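Long-range contacts in aldo-keto reductase family 1 member C1 (Caenorhabditis elegans, PDB 1QWK), which probably reduces aldehydes, such as the open-chain form of aldoses, to alcohols with NADPH as hydride donor: residues Ala49-Gln53 / Lys81-Glu86; Leu110-His114 / Phe138-Tyr142. All blocks are in the same frame, centred on the assembly; numbering follows the deposited sequence.

Interaction 1 (Ala49-Gln53 / Lys81-Glu86)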
loop_
_atom_site.group_PDB
_atom_site.type_symbol
_atom_site.label_atom_id
_atom_site.label_comp_id
_atom_site.label_asym_id
_atom_site.label_seq_id
_atom_site.Cartn_x
_atom_site.Cartn_y
_atom_site.Cartn_z
ATOM N N ALA A 49 5.113 -6.555 4.602
ATOM C CA ALA A 49 5.832 -7.239 3.535
ATOM C C ALA A 49 6.984 -8.015 4.145
ATOM O O ALA A 49 7.580 -7.574 5.129
ATOM C CB ALA A 49 6.366 -6.225 2.527
ATOM N N SER A 50 7.303 -9.166 3.569
ATOM C CA SER A 50 8.394 -9.966 4.102
ATOM C C SER A 50 9.695 -9.164 4.139
ATOM O O SER A 50 10.480 -9.291 5.078
ATOM C CB SER A 50 8.589 -11.243 3.274
ATOM O OG SER A 50 9.035 -10.948 1.964
ATOM N N VAL A 51 9.912 -8.318 3.136
ATOM C CA VAL A 51 11.144 -7.537 3.071
ATOM C C VAL A 51 11.303 -6.467 4.160
ATOM O O VAL A 51 12.420 -6.019 4.433
ATOM C CB VAL A 51 11.303 -6.870 1.675
ATOM C CG1 VAL A 51 10.394 -5.659 1.558
ATOM C CG2 VAL A 51 12.762 -6.501 1.437
ATOM N N TYR A 52 10.203 -6.058 4.787
ATOM C CA TYR A 52 10.282 -5.043 5.843
ATOM C C TYR A 52 10.912 -5.600 7.115
ATOM O O TYR A 52 11.370 -4.844 7.972
ATOM C CB TYR A 52 8.897 -4.502 6.215
ATOM C CG TYR A 52 8.097 -3.887 5.090
ATOM C CD1 TYR A 52 8.718 -3.404 3.938
ATOM C CD2 TYR A 52 6.710 -3.787 5.183
ATOM C CE1 TYR A 52 7.970 -2.843 2.901
ATOM C CE2 TYR A 52 5.956 -3.229 4.160
ATOM C CZ TYR A 52 6.591 -2.764 3.020
ATOM O OH TYR A 52 5.824 -2.259 1.993
ATOM N N GLN A 53 10.908 -6.920 7.241
ATOM C CA GLN A 53 11.465 -7.589 8.414
ATOM C C GLN A 53 10.731 -7.175 9.692
ATOM O O GLN A 53 11.325 -7.136 10.772
ATOM C CB GLN A 53 12.957 -7.265 8.563
ATOM C CG GLN A 53 13.798 -7.425 7.295
ATOM C CD GLN A 53 13.609 -8.768 6.614
ATOM O OE1 GLN A 53 13.288 -9.769 7.257
ATOM N NE2 GLN A 53 13.822 -8.798 5.302
ATOM N N LYS A 81 3.347 -9.180 1.465
ATOM C CA LYS A 81 3.855 -9.305 0.106
ATOM C C LYS A 81 5.105 -10.156 -0.024
ATOM O O LYS A 81 5.983 -10.132 0.846
ATOM C CB LYS A 81 4.153 -7.906 -0.441
ATOM C CG LYS A 81 3.132 -6.842 -0.067
ATOM C CD LYS A 81 3.487 -5.503 -0.702
ATOM C CE LYS A 81 2.730 -4.357 -0.046
ATOM N NZ LYS A 81 3.210 -4.138 1.359
ATOM N N ALA A 82 5.190 -10.893 -1.125
ATOM C CA ALA A 82 6.351 -11.741 -1.389
ATOM C C ALA A 82 7.439 -10.894 -2.039
ATOM O O ALA A 82 7.158 -10.118 -2.950
ATOM C CB ALA A 82 5.952 -12.889 -2.324
ATOM N N TRP A 83 8.674 -11.033 -1.564
ATOM C CA TRP A 83 9.793 -10.271 -2.112
ATOM C C TRP A 83 10.326 -10.944 -3.386
ATOM O O TRP A 83 9.895 -12.041 -3.745
ATOM C CB TRP A 83 10.905 -10.128 -1.066
ATOM C CG TRP A 83 11.955 -9.133 -1.441
ATOM C CD1 TRP A 83 13.307 -9.312 -1.387
ATOM C CD2 TRP A 83 11.747 -7.811 -1.965
ATOM N NE1 TRP A 83 13.953 -8.189 -1.849
ATOM C CE2 TRP A 83 13.022 -7.252 -2.209
ATOM C CE3 TRP A 83 10.606 -7.047 -2.251
ATOM C CZ2 TRP A 83 13.192 -5.960 -2.730
ATOM C CZ3 TRP A 83 10.773 -5.761 -2.770
ATOM C CH2 TRP A 83 12.058 -5.233 -3.003
ATOM N N THR A 84 11.266 -10.287 -4.061
ATOM C CA THR A 84 11.811 -10.783 -5.324
ATOM C C THR A 84 12.340 -12.219 -5.382
ATOM O O THR A 84 12.168 -12.896 -6.395
ATOM C CB THR A 84 12.900 -9.818 -5.855
ATOM O OG1 THR A 84 13.925 -9.643 -4.868
ATOM C CG2 THR A 84 12.287 -8.463 -6.184
ATOM N N HIS A 85 12.975 -12.687 -4.314
ATOM C CA HIS A 85 13.510 -14.042 -4.306
ATOM C C HIS A 85 12.411 -15.079 -4.065
ATOM O O HIS A 85 12.574 -16.257 -4.385
ATOM C CB HIS A 85 14.606 -14.178 -3.241
ATOM C CG HIS A 85 14.122 -13.964 -1.840
ATOM N ND1 HIS A 85 13.480 -12.812 -1.441
ATOM C CD2 HIS A 85 14.196 -14.753 -0.741
ATOM C CE1 HIS A 85 13.180 -12.898 -0.158
ATOM N NE2 HIS A 85 13.603 -14.066 0.291
ATOM N N GLU A 86 11.286 -14.640 -3.515
ATOM C CA GLU A 86 10.178 -15.540 -3.245
ATOM C C GLU A 86 9.291 -15.707 -4.481
ATOM O O GLU A 86 8.439 -16.593 -4.532
ATOM C CB GLU A 86 9.378 -15.016 -2.046
ATOM C CG GLU A 86 10.266 -14.828 -0.816
ATOM C CD GLU A 86 9.549 -14.225 0.384
ATOM O OE1 GLU A 86 8.937 -13.146 0.248
ATOM O OE2 GLU A 86 9.619 -14.837 1.473
#
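E86 carries the strongest polar link: its OE1 accepts hydrogen bonds at 2.8 Å from both S50 OG and the backbone W83 N, so one carboxylate oxygen ties the two segments together while holding its own turn in shape. Serine suits the spot, being short enough to approach the carboxylate and able to donate a hydrogen bond to it. Beside it, S50 N donates to K81 O (3.2 Å, nearly linear), joining the 3-10 turn at 50-52 to the end of strand 77-82. One segment follows strand 45-47 and the other runs out of the end of its neighbour 77-82, both in the aldo-keto reductase TIM barrel; they bring together Y52, the predicted proton donor, and K81, predicted to lower the pKa of that tyrosine. The bond from K81 NZ to Y52 OH is weak at 3.3 Å; the ammonium is held chiefly by a salt bridge to D47. A49 CB lies 4.0 Å from K81 NZ, its small methyl leaving room for the lysine. Farther out, V51 CG2 sits over W83's five-membered ring, a CH-pi contact 3.7 Å from its centroid.

Interaction 2 (Leu110-His114 / Phe138-Tyr142)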
loop_
_atom_site.group_PDB
_atom_site.type_symbol
_atom_site.label_atom_id
_atom_site.label_comp_id
_atom_site.label_asym_id
_atom_site.label_seq_id
_atom_site.Cartn_x
_atom_site.Cartn_y
_atom_site.Cartn_z
ATOM N N LEU A 110 -4.847 -10.860 2.185
ATOM C CA LEU A 110 -4.381 -10.501 0.849
ATOM C C LEU A 110 -2.880 -10.748 0.740
ATOM O O LEU A 110 -2.116 -10.356 1.622
ATOM C CB LEU A 110 -4.698 -9.022 0.563
ATOM C CG LEU A 110 -4.211 -8.429 -0.774
ATOM C CD1 LEU A 110 -4.837 -9.169 -1.942
ATOM C CD2 LEU A 110 -4.569 -6.941 -0.832
ATOM N N TYR A 111 -2.464 -11.415 -0.336
ATOM C CA TYR A 111 -1.052 -11.708 -0.567
ATOM C C TYR A 111 -0.670 -11.158 -1.932
ATOM O O TYR A 111 -1.273 -11.529 -2.940
ATOM C CB TYR A 111 -0.803 -13.216 -0.524
ATOM C CG TYR A 111 0.656 -13.596 -0.479
ATOM C CD1 TYR A 111 1.527 -12.991 0.434
ATOM C CD2 TYR A 111 1.159 -14.601 -1.301
ATOM C CE1 TYR A 111 2.857 -13.386 0.530
ATOM C CE2 TYR A 111 2.487 -15.002 -1.210
ATOM C CZ TYR A 111 3.328 -14.396 -0.295
ATOM O OH TYR A 111 4.631 -14.822 -0.185
ATOM N N LEU A 112 0.333 -10.284 -1.962
ATOM C CA LEU A 112 0.758 -9.636 -3.205
ATOM C C LEU A 112 2.176 -9.929 -3.651
ATOM O O LEU A 112 3.048 -10.199 -2.830
ATOM C CB LEU A 112 0.655 -8.113 -3.049
ATOM C CG LEU A 112 -0.611 -7.491 -2.452
ATOM C CD1 LEU A 112 -0.402 -5.997 -2.287
ATOM C CD2 LEU A 112 -1.801 -7.789 -3.343
ATOM N N ALA A 113 2.406 -9.872 -4.958
ATOM C CA ALA A 113 3.760 -10.016 -5.476
ATOM C C ALA A 113 4.239 -8.566 -5.275
ATOM O O ALA A 113 3.664 -7.644 -5.849
ATOM C CB ALA A 113 3.728 -10.370 -6.969
ATOM N N HIS A 114 5.264 -8.360 -4.452
ATOM C CA HIS A 114 5.758 -7.012 -4.146
ATOM C C HIS A 114 6.278 -6.296 -5.384
ATOM O O HIS A 114 6.242 -5.070 -5.469
ATOM C CB HIS A 114 6.873 -7.103 -3.104
ATOM C CG HIS A 114 7.002 -5.900 -2.223
ATOM N ND1 HIS A 114 6.746 -4.617 -2.657
ATOM C CD2 HIS A 114 7.416 -5.786 -0.939
ATOM C CE1 HIS A 114 6.999 -3.764 -1.679
ATOM N NE2 HIS A 114 7.407 -4.449 -0.625
ATOM N N PHE A 138 0.638 -17.731 -7.385
ATOM C CA PHE A 138 -0.327 -17.016 -6.560
ATOM C C PHE A 138 -1.680 -17.707 -6.646
ATOM O O PHE A 138 -2.404 -17.817 -5.653
ATOM C CB PHE A 138 -0.412 -15.545 -6.997
ATOM C CG PHE A 138 0.659 -14.685 -6.384
ATOM C CD1 PHE A 138 0.453 -14.079 -5.144
ATOM C CD2 PHE A 138 1.916 -14.576 -6.983
ATOM C CE1 PHE A 138 1.477 -13.387 -4.507
ATOM C CE2 PHE A 138 2.947 -13.887 -6.349
ATOM C CZ PHE A 138 2.730 -13.292 -5.104
ATOM N N ASP A 139 -2.010 -18.185 -7.840
ATOM C CA ASP A 139 -3.262 -18.903 -8.056
ATOM C C ASP A 139 -3.266 -20.120 -7.127
ATOM O O ASP A 139 -4.272 -20.417 -6.482
ATOM C CB ASP A 139 -3.343 -19.357 -9.514
ATOM C CG ASP A 139 -4.542 -20.256 -9.791
ATOM O OD1 ASP A 139 -5.691 -19.774 -9.714
ATOM O OD2 ASP A 139 -4.331 -21.454 -10.079
ATOM N N ALA A 140 -2.126 -20.804 -7.052
ATOM C CA ALA A 140 -1.987 -21.992 -6.217
ATOM C C ALA A 140 -2.153 -21.732 -4.720
ATOM O O ALA A 140 -2.856 -22.479 -4.042
ATOM C CB ALA A 140 -0.637 -22.658 -6.481
ATOM N N VAL A 141 -1.506 -20.692 -4.198
ATOM C CA VAL A 141 -1.622 -20.398 -2.771
ATOM C C VAL A 141 -3.043 -19.953 -2.429
ATOM O O VAL A 141 -3.539 -20.218 -1.334
ATOM C CB VAL A 141 -0.583 -19.334 -2.309
ATOM C CG1 VAL A 141 0.819 -19.860 -2.564
ATOM C CG2 VAL A 141 -0.796 -18.005 -3.032
ATOM N N TYR A 142 -3.698 -19.282 -3.373
ATOM C CA TYR A 142 -5.077 -18.840 -3.182
ATOM C C TYR A 142 -5.976 -20.071 -3.073
ATOM O O TYR A 142 -6.791 -20.180 -2.160
ATOM C CB TYR A 142 -5.533 -17.990 -4.372
ATOM C CG TYR A 142 -6.990 -17.577 -4.314
ATOM C CD1 TYR A 142 -7.434 -16.619 -3.400
ATOM C CD2 TYR A 142 -7.926 -18.152 -5.170
ATOM C CE1 TYR A 142 -8.781 -16.246 -3.345
ATOM C CE2 TYR A 142 -9.270 -17.791 -5.126
ATOM C CZ TYR A 142 -9.693 -16.839 -4.214
ATOM O OH TYR A 142 -11.023 -16.474 -4.175
#
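F138 is the main bump of this contact. Its ring projects from helix 131-143 into the hollow between the Y111 side chain and A113 on strand 110-113. The ring fits because A113 has only a methyl: A113 CB is 3.6 Å from F138 CZ, and the same CZ comes within 3.4 Å of the backbone A113 N. Along the strand, F138 CE1 lies 3.6 Å from L112 C and 3.4 Å from Y111 CD2, with the two aromatic rings meeting obliquely, their centroids 5.4 Å apart. One helical turn on from F138, V141 offers a smaller, branched knob, its CG2 4.3 Å from Y111 CD2. L92 and L96 of helix 92-103 also touch this group of side chains. The short strand and helix segments run nearly antiparallel (168°), their axes 10.1 Å apart, as expected for a helix covering the outside of a beta/alpha barrel. With no hydrogen bonds across the interface, cohesion here must come from burial of apolar surface and close van der Waals fit.

The two contacts follow one another along the chain, interaction 1 closing before interaction 2 opens, and their centres are 12 Å apart. They meet through neighbouring parallel strands, 77-82 and 110-113: A82 N lies 2.8 Å from L112 O and A82 O 3.0 Å from H114 N, both probable hydrogen bonds. Interaction 1 lies at the C-terminal ends of strands 45-47 and 77-82, where TIM-barrel enzymes place their active sites, whereas interaction 2 packs helix 131-143 against the outer side of the barrel. Strand 110-113 thus links the two regions, with Y111 facing the helix and H114, a predicted substrate-binding residue, following just after its end, where its ring meets W83 edge-to-face.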